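Local coordinates for hypothetical protein PG1100 (Porphyromonas gingivalis, PDB 1ZBS), which is probably an N-acetylglucosamine kinase of the ASKHA superfamily, which would phosphorylate the amino sugar with ATP, at residues 213-224 against 248-259. Residues are numbered along the deposited sequence; the frame is centred on the assembly and turned at random.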
loop_
_atom_site.group_PDB
_atom_site.type_symbol
_atom_site.label_atom_id
_atom_site.label_comp_id
_atom_site.label_asym_id
_atom_site.label_seq_id
_atom_site.Cartn_x
_atom_site.Cartn_y
_atom_site.Cartn_z
ATOM N N TYR A 213 10.244 -17.950 -4.643
ATOM C CA TYR A 213 11.562 -17.499 -5.077
ATOM C C TYR A 213 11.491 -16.405 -6.155
ATOM O O TYR A 213 12.169 -15.387 -6.047
ATOM C CB TYR A 213 12.391 -18.694 -5.587
ATOM C CG TYR A 213 13.830 -18.347 -5.926
ATOM C CD1 TYR A 213 14.154 -17.709 -7.125
ATOM C CD2 TYR A 213 14.859 -18.596 -5.017
ATOM C CE1 TYR A 213 15.468 -17.321 -7.408
ATOM C CE2 TYR A 213 16.176 -18.212 -5.288
ATOM C CZ TYR A 213 16.472 -17.572 -6.484
ATOM O OH TYR A 213 17.761 -17.156 -6.738
ATOM N N SER A 214 10.676 -16.603 -7.184
ATOM C CA SER A 214 10.583 -15.600 -8.230
ATOM C C SER A 214 9.982 -14.305 -7.674
ATOM O O SER A 214 10.294 -13.212 -8.151
ATOM C CB SER A 214 9.744 -16.105 -9.401
ATOM O OG SER A 214 8.371 -16.142 -9.062
ATOM N N LEU A 215 9.120 -14.425 -6.666
ATOM C CA LEU A 215 8.518 -13.244 -6.054
ATOM C C LEU A 215 9.608 -12.406 -5.376
ATOM O O LEU A 215 9.670 -11.188 -5.557
ATOM C CB LEU A 215 7.441 -13.650 -5.040
ATOM C CG LEU A 215 6.753 -12.522 -4.252
ATOM C CD1 LEU A 215 5.327 -12.948 -3.856
ATOM C CD2 LEU A 215 7.578 -12.188 -3.013
ATOM N N VAL A 216 10.474 -13.058 -4.607
ATOM C CA VAL A 216 11.556 -12.357 -3.918
ATOM C C VAL A 216 12.576 -11.813 -4.912
ATOM O O VAL A 216 13.089 -10.704 -4.757
ATOM C CB VAL A 216 12.259 -13.290 -2.916
ATOM C CG1 VAL A 216 13.464 -12.590 -2.301
ATOM C CG2 VAL A 216 11.269 -13.686 -1.820
ATOM N N GLN A 217 12.840 -12.614 -5.940
ATOM C CA GLN A 217 13.778 -12.276 -6.995
ATOM C C GLN A 217 13.344 -11.037 -7.785
ATOM O O GLN A 217 14.148 -10.135 -8.032
ATOM C CB GLN A 217 13.919 -13.479 -7.929
ATOM C CG GLN A 217 14.619 -13.225 -9.254
ATOM C CD GLN A 217 14.595 -14.457 -10.156
ATOM O OE1 GLN A 217 15.374 -15.400 -9.974
ATOM N NE2 GLN A 217 13.680 -14.460 -11.120
ATOM N N ASN A 218 12.076 -10.989 -8.176
ATOM C CA ASN A 218 11.576 -9.862 -8.943
ATOM C C ASN A 218 11.572 -8.578 -8.135
ATOM O O ASN A 218 11.783 -7.490 -8.676
ATOM C CB ASN A 218 10.169 -10.150 -9.461
ATOM C CG ASN A 218 10.137 -11.341 -10.385
ATOM O OD1 ASN A 218 11.134 -11.656 -11.040
ATOM N ND2 ASN A 218 8.991 -12.010 -10.455
ATOM N N SER A 219 11.345 -8.699 -6.835
ATOM C CA SER A 219 11.329 -7.521 -5.996
ATOM C C SER A 219 12.740 -6.963 -5.836
ATOM O O SER A 219 12.939 -5.747 -5.886
ATOM C CB SER A 219 10.733 -7.845 -4.631
ATOM O OG SER A 219 10.422 -6.637 -3.954
ATOM N N PHE A 220 13.716 -7.847 -5.644
ATOM C CA PHE A 220 15.104 -7.414 -5.502
ATOM C C PHE A 220 15.568 -6.780 -6.812
ATOM O O PHE A 220 16.280 -5.778 -6.806
ATOM C CB PHE A 220 16.029 -8.593 -5.160
ATOM C CG PHE A 220 15.933 -9.061 -3.727
ATOM C CD1 PHE A 220 15.151 -8.380 -2.794
ATOM C CD2 PHE A 220 16.647 -10.182 -3.309
ATOM C CE1 PHE A 220 15.075 -8.818 -1.471
ATOM C CE2 PHE A 220 16.578 -10.627 -1.995
ATOM C CZ PHE A 220 15.790 -9.939 -1.067
ATOM N N ASP A 221 15.164 -7.366 -7.936
ATOM C CA ASP A 221 15.558 -6.838 -9.235
ATOM C C ASP A 221 14.973 -5.429 -9.378
ATOM O O ASP A 221 15.659 -4.503 -9.816
ATOM C CB ASP A 221 15.045 -7.746 -10.365
ATOM C CG ASP A 221 15.606 -7.360 -11.724
ATOM O OD1 ASP A 221 16.844 -7.435 -11.906
ATOM O OD2 ASP A 221 14.812 -6.975 -12.611
ATOM N N ASP A 222 13.708 -5.294 -8.987
ATOM C CA ASP A 222 12.986 -4.034 -9.024
ATOM C C ASP A 222 13.701 -2.982 -8.197
ATOM O O ASP A 222 13.758 -1.810 -8.574
ATOM C CB ASP A 222 11.579 -4.205 -8.447
ATOM C CG ASP A 222 10.506 -4.113 -9.494
ATOM O OD1 ASP A 222 10.043 -5.176 -9.966
ATOM O OD2 ASP A 222 10.129 -2.971 -9.848
ATOM N N PHE A 223 14.211 -3.398 -7.043
ATOM C CA PHE A 223 14.925 -2.471 -6.183
ATOM C C PHE A 223 16.153 -1.930 -6.906
ATOM O O PHE A 223 16.396 -0.720 -6.902
ATOM C CB PHE A 223 15.341 -3.135 -4.868
ATOM C CG PHE A 223 16.319 -2.315 -4.068
ATOM C CD1 PHE A 223 17.687 -2.540 -4.186
ATOM C CD2 PHE A 223 15.877 -1.292 -3.235
ATOM C CE1 PHE A 223 18.603 -1.745 -3.493
ATOM C CE2 PHE A 223 16.781 -0.489 -2.535
ATOM C CZ PHE A 223 18.150 -0.717 -2.662
ATOM N N LEU A 224 16.920 -2.811 -7.539
ATOM C CA LEU A 224 18.117 -2.367 -8.251
ATOM C C LEU A 224 17.759 -1.400 -9.368
ATOM O O LEU A 224 18.323 -0.304 -9.472
ATOM C CB LEU A 224 18.866 -3.565 -8.836
ATOM C CG LEU A 224 19.457 -4.489 -7.774
ATOM C CD1 LEU A 224 20.042 -5.732 -8.430
ATOM C CD2 LEU A 224 20.520 -3.730 -6.994
ATOM N N TYR A 248 18.293 -13.066 2.784
ATOM C CA TYR A 248 18.081 -13.419 1.381
ATOM C C TYR A 248 19.343 -13.200 0.546
ATOM O O TYR A 248 19.273 -13.100 -0.689
ATOM C CB TYR A 248 16.934 -12.582 0.811
ATOM C CG TYR A 248 15.593 -12.878 1.447
ATOM C CD1 TYR A 248 14.761 -13.873 0.937
ATOM C CD2 TYR A 248 15.162 -12.177 2.570
ATOM C CE1 TYR A 248 13.535 -14.160 1.527
ATOM C CE2 TYR A 248 13.942 -12.455 3.173
ATOM C CZ TYR A 248 13.130 -13.446 2.645
ATOM O OH TYR A 248 11.910 -13.707 3.222
ATOM N N ARG A 249 20.491 -13.137 1.223
ATOM C CA ARG A 249 21.772 -12.913 0.558
ATOM C C ARG A 249 21.976 -13.738 -0.706
ATOM O O ARG A 249 22.362 -13.198 -1.737
ATOM C CB ARG A 249 22.945 -13.136 1.535
ATOM C CG ARG A 249 22.979 -14.479 2.252
ATOM C CD ARG A 249 24.255 -14.599 3.089
ATOM N NE ARG A 249 24.293 -15.829 3.869
ATOM C CZ ARG A 249 23.560 -16.052 4.956
ATOM N NH1 ARG A 249 22.729 -15.122 5.403
ATOM N NH2 ARG A 249 23.636 -17.221 5.586
ATOM N N GLU A 250 21.708 -15.036 -0.638
ATOM C CA GLU A 250 21.875 -15.882 -1.812
ATOM C C GLU A 250 21.101 -15.305 -2.990
ATOM O O GLU A 250 21.666 -15.073 -4.059
ATOM C CB GLU A 250 21.374 -17.306 -1.544
ATOM C CG GLU A 250 22.205 -18.145 -0.568
ATOM C CD GLU A 250 22.180 -17.628 0.865
ATOM O OE1 GLU A 250 21.138 -17.074 1.292
ATOM O OE2 GLU A 250 23.207 -17.793 1.570
ATOM N N VAL A 251 19.806 -15.073 -2.793
ATOM C CA VAL A 251 18.958 -14.540 -3.853
ATOM C C VAL A 251 19.438 -13.170 -4.322
ATOM O O VAL A 251 19.416 -12.866 -5.521
ATOM C CB VAL A 251 17.490 -14.417 -3.398
ATOM C CG1 VAL A 251 16.628 -13.965 -4.562
ATOM C CG2 VAL A 251 16.997 -15.747 -2.858
ATOM N N LEU A 252 19.868 -12.349 -3.370
ATOM C CA LEU A 252 20.367 -11.014 -3.669
ATOM C C LEU A 252 21.592 -11.095 -4.592
ATOM O O LEU A 252 21.743 -10.277 -5.503
ATOM C CB LEU A 252 20.723 -10.287 -2.363
ATOM C CG LEU A 252 21.179 -8.835 -2.525
ATOM C CD1 LEU A 252 20.093 -8.067 -3.254
ATOM C CD2 LEU A 252 21.470 -8.192 -1.167
ATOM N N SER A 253 22.458 -12.083 -4.361
ATOM C CA SER A 253 23.652 -12.274 -5.196
ATOM C C SER A 253 23.275 -12.610 -6.635
ATOM O O SER A 253 23.803 -12.025 -7.585
ATOM C CB SER A 253 24.526 -13.414 -4.666
ATOM O OG SER A 253 25.488 -12.955 -3.737
ATOM N N SER A 254 22.369 -13.569 -6.788
ATOM C CA SER A 254 21.928 -13.996 -8.106
ATOM C C SER A 254 21.340 -12.844 -8.899
ATOM O O SER A 254 21.619 -12.697 -10.086
ATOM C CB SER A 254 20.886 -15.098 -7.980
ATOM O OG SER A 254 20.251 -15.312 -9.230
ATOM N N VAL A 255 20.511 -12.037 -8.240
ATOM C CA VAL A 255 19.884 -10.890 -8.888
ATOM C C VAL A 255 20.942 -9.891 -9.361
ATOM O O VAL A 255 20.943 -9.486 -10.518
ATOM C CB VAL A 255 18.903 -10.176 -7.938
ATOM C CG1 VAL A 255 18.354 -8.925 -8.607
ATOM C CG2 VAL A 255 17.763 -11.119 -7.560
ATOM N N ILE A 256 21.832 -9.501 -8.455
ATOM C CA ILE A 256 22.898 -8.570 -8.775
ATOM C C ILE A 256 23.724 -9.096 -9.951
ATOM O O ILE A 256 23.951 -8.386 -10.930
ATOM C CB ILE A 256 23.841 -8.368 -7.560
ATOM C CG1 ILE A 256 23.121 -7.581 -6.465
ATOM C CG2 ILE A 256 25.133 -7.679 -8.006
ATOM C CD1 ILE A 256 23.845 -7.560 -5.116
ATOM N N LYS A 257 24.165 -10.345 -9.847
ATOM C CA LYS A 257 24.970 -10.975 -10.891
ATOM C C LYS A 257 24.217 -10.937 -12.220
ATOM O O LYS A 257 24.764 -10.550 -13.253
ATOM C CB LYS A 257 25.254 -12.434 -10.513
ATOM C CG LYS A 257 26.531 -13.020 -11.094
ATOM C CD LYS A 257 27.620 -13.122 -10.022
ATOM C CE LYS A 257 27.214 -14.088 -8.907
ATOM N NZ LYS A 257 28.233 -14.212 -7.825
ATOM N N LYS A 258 22.952 -11.338 -12.175
ATOM C CA LYS A 258 22.107 -11.381 -13.357
ATOM C C LYS A 258 22.014 -10.046 -14.100
ATOM O O LYS A 258 21.729 -10.022 -15.298
ATOM C CB LYS A 258 20.716 -11.878 -12.964
ATOM C CG LYS A 258 19.827 -12.291 -14.119
ATOM C CD LYS A 258 18.746 -13.251 -13.625
ATOM C CE LYS A 258 17.693 -13.531 -14.688
ATOM N NZ LYS A 258 16.844 -12.334 -14.969
ATOM N N ARG A 259 22.262 -8.938 -13.408
ATOM C CA ARG A 259 22.211 -7.636 -14.067
ATOM C C ARG A 259 23.597 -7.108 -14.419
ATOM O O ARG A 259 23.743 -5.955 -14.824
ATOM C CB ARG A 259 21.477 -6.607 -13.204
ATOM C CG ARG A 259 20.033 -6.954 -12.944
ATOM C CD ARG A 259 19.171 -5.710 -12.956
ATOM N NE ARG A 259 18.887 -5.228 -14.306
ATOM C CZ ARG A 259 17.718 -5.381 -14.922
ATOM N NH1 ARG A 259 16.717 -6.003 -14.315
ATOM N NH2 ARG A 259 17.539 -4.896 -16.139
HETATM O O HOH W 1 18.335 -9.567 -12.187
#
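Phe220 of helix 210-229 points at helix 249-258 and at Tyr248 just before it. Phe220 CB touches Val255 CG2 at 3.9 Å. With CG anti to the carbonyl carbon (chi1 -76°), the ring runs on toward Leu252 and Tyr248. Phe220 CD2 comes to 3.8 Å from Leu252 CA and also meets the side chains of Val251 and Leu252. At the far end, Phe220 CE2 and CZ both lie 3.4 Å from Tyr248 CB, which sits at the ring edge, in its plane. Phe220 CZ also nears Tyr248 CG. The two rings form an offset edge-to-face pair, planes at 85°, with the edge of Phe220 toward the face of Tyr248. The Tyr248 hydroxyl is hydrogen-bonded to Ser200. Segments 213-224 and 249-258 cross at -53° with knobs-into-holes packing. Val251 fills the hole among Tyr213, Val216, Gln217 and Phe220. Val255 fills the next, among Gln217, Phe220, Asp221 and Leu224. This pair belongs to the C-terminal half of the ASKHA-type fold, where Leu224, Leu252 and Ile256 also touch strand 238-241. Val255 CG1 packs 3.6 Å from Leu224 CD1. At the C-terminal end of segment 248-259, Asp221 forms a salt bridge with Arg259. Arg259 NH1 donates to the syn lone pair of Asp221 OD1 at 2.8 Å and lies 2.7 Å from Asp221 OD2. Carboxylate and guanidinium are nearly coplanar. A water donates to Asp221 OD1 and to Val255 O, giving that carboxylate oxygen a second donor. At the other end, Tyr213 CE2 touches Val251 CG2 at 3.6 Å, while its OH approaches Ser254 CB.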